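PDB 1R9C: fosfomycin resistance protein FosX, which catalyses the hydration of the antibiotic fosfomycin with the help of a manganese(II) ion, thereby conferring resistance to the drug. Local coordinates for residues A[104-109]-A[116-121]. Numbering follows the deposited sequence.
With MN (manganese (II) ion), chain C.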
# COMPACT_ATOMS: atom_id res chain seq x y z
N GLY A 104 21.20 1.30 -6.35
CA GLY A 104 20.17 1.59 -5.30
C GLY A 104 20.40 0.81 -4.02
O GLY A 104 20.95 -0.30 -4.03
N ARG A 105 20.03 1.42 -2.89
CA ARG A 105 20.07 0.75 -1.60
C ARG A 105 18.80 1.03 -0.82
O ARG A 105 18.04 1.90 -1.18
CB ARG A 105 21.30 1.14 -0.78
CG ARG A 105 21.64 2.60 -0.78
CD ARG A 105 23.03 2.88 -0.21
NE ARG A 105 23.27 4.30 0.01
CZ ARG A 105 24.06 4.80 0.97
NH1 ARG A 105 24.67 3.99 1.83
NH2 ARG A 105 24.22 6.12 1.08
N SER A 106 18.55 0.24 0.22
CA SER A 106 17.29 0.33 0.93
C SER A 106 17.50 0.24 2.42
O SER A 106 18.47 -0.38 2.90
CB SER A 106 16.36 -0.79 0.51
OG SER A 106 16.17 -0.72 -0.88
N ILE A 107 16.56 0.87 3.12
CA ILE A 107 16.35 0.66 4.54
C ILE A 107 14.98 -0.05 4.66
O ILE A 107 13.99 0.45 4.10
CB ILE A 107 16.29 2.03 5.28
CG1 ILE A 107 17.58 2.81 5.10
CG2 ILE A 107 15.94 1.86 6.78
CD1 ILE A 107 17.36 4.33 5.10
N TYR A 108 14.93 -1.19 5.36
CA TYR A 108 13.62 -1.83 5.61
C TYR A 108 13.41 -1.79 7.10
O TYR A 108 14.31 -2.11 7.85
CB TYR A 108 13.61 -3.30 5.20
CG TYR A 108 13.84 -3.57 3.74
CD1 TYR A 108 15.13 -3.65 3.25
CD2 TYR A 108 12.78 -3.79 2.86
CE1 TYR A 108 15.38 -3.90 1.92
CE2 TYR A 108 13.04 -4.07 1.50
CZ TYR A 108 14.34 -4.10 1.05
OH TYR A 108 14.66 -4.37 -0.26
N PHE A 109 12.22 -1.39 7.52
CA PHE A 109 11.89 -1.24 8.92
C PHE A 109 10.41 -1.65 9.12
O PHE A 109 9.69 -1.85 8.15
CB PHE A 109 12.19 0.19 9.41
CG PHE A 109 11.23 1.24 8.89
CD1 PHE A 109 10.09 1.59 9.61
CD2 PHE A 109 11.49 1.90 7.68
CE1 PHE A 109 9.21 2.55 9.10
CE2 PHE A 109 10.62 2.86 7.18
CZ PHE A 109 9.49 3.20 7.91
N MET A 116 5.78 -3.96 7.21
CA MET A 116 7.12 -3.62 6.71
C MET A 116 7.05 -2.45 5.72
O MET A 116 6.19 -2.40 4.81
CB MET A 116 7.80 -4.83 6.05
CG MET A 116 9.31 -4.65 5.71
SD MET A 116 9.94 -5.95 4.59
CE MET A 116 10.20 -7.11 5.77
N PHE A 117 7.98 -1.52 5.89
CA PHE A 117 8.13 -0.39 4.96
C PHE A 117 9.54 -0.40 4.46
O PHE A 117 10.41 -1.02 5.10
CB PHE A 117 7.87 0.93 5.69
CG PHE A 117 6.44 1.13 6.07
CD1 PHE A 117 5.98 0.78 7.34
CD2 PHE A 117 5.53 1.62 5.13
CE1 PHE A 117 4.62 0.92 7.69
CE2 PHE A 117 4.17 1.79 5.46
CZ PHE A 117 3.73 1.45 6.74
N GLU A 118 9.78 0.27 3.33
CA GLU A 118 11.11 0.31 2.73
C GLU A 118 11.32 1.77 2.29
O GLU A 118 10.38 2.41 1.84
CB GLU A 118 11.17 -0.61 1.50
CG GLU A 118 12.50 -0.51 0.73
CD GLU A 118 12.60 -1.43 -0.48
OE1 GLU A 118 11.66 -2.23 -0.81
OE2 GLU A 118 13.72 -1.36 -1.10
N LEU A 119 12.54 2.27 2.49
CA LEU A 119 13.00 3.52 1.87
C LEU A 119 14.08 3.08 0.89
O LEU A 119 15.06 2.46 1.30
CB LEU A 119 13.59 4.46 2.93
CG LEU A 119 12.60 4.74 4.07
CD1 LEU A 119 13.32 5.40 5.22
CD2 LEU A 119 11.43 5.64 3.57
N HIS A 120 13.87 3.37 -0.39
CA HIS A 120 14.71 2.85 -1.47
C HIS A 120 15.27 4.05 -2.30
O HIS A 120 14.51 4.92 -2.64
CB HIS A 120 13.85 1.94 -2.37
CG HIS A 120 14.60 1.35 -3.52
ND1 HIS A 120 15.80 0.70 -3.36
CD2 HIS A 120 14.33 1.32 -4.85
CE1 HIS A 120 16.25 0.30 -4.54
NE2 HIS A 120 15.38 0.66 -5.46
N THR A 121 16.57 4.06 -2.59
CA THR A 121 17.24 5.17 -3.31
C THR A 121 17.28 4.98 -4.84
O THR A 121 17.67 5.90 -5.58
CB THR A 121 18.68 5.42 -2.76
OG1 THR A 121 19.55 4.39 -3.23
CG2 THR A 121 18.70 5.29 -1.20
MN MN C . 11.23 -3.60 -2.10
O HOH W 1 10.85 -5.30 -3.47
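Tyr108 lies alongside Glu118, its ring overlapping the glutamate chain so that Glu118 CG sits over one face, 4.0 Å from the ring centroid. The two are a non-hydrogen-bonded pair of an antiparallel beta hairpin in the vicinal oxygen chelate (glyoxalase) fold; strands 106-109 and 116-120 run at 164° to each other. Ile107 with Leu119 and Phe109 with Phe117 form the hydrogen-bonded pairs, each with both backbone N-H···O bonds made.

Side chains divide between two faces. On that of Ser106, Tyr108, Glu118 and His120, Glu118 leaves with CG anti to the backbone N (chi1 174°) and stays extended, which carries OE1 to the manganese, 1.9 Å away. His69 of the same chain and His7 of the second subunit supply the other protein ligands, so the site spans the dimer. Glu118 OE2 accepts a short bond from Ser106 OG (2.5 Å) on its anti lone pair; His120 ND1 donates a bent bond to the same OG (2.9 Å), which is tilted from the imidazole plane, and a weak one to Arg105 O. This second-shell chain is consistent with holding the metal-bound carboxylate in its rotation.

On the opposite face, Phe117 CB rests over the Phe109 ring, 3.9 Å from its centroid, while Leu119 CG meets that ring's edge; helices 15-26 and 79-89 pack against this apolar side. Beyond the paired strands, Thr121 clasps Arg105 twice: its N donates to Arg105 O, and Thr121 OG1 accepts a bond from Arg105 N at 3.0 Å, with an N-H···O angle of 165°.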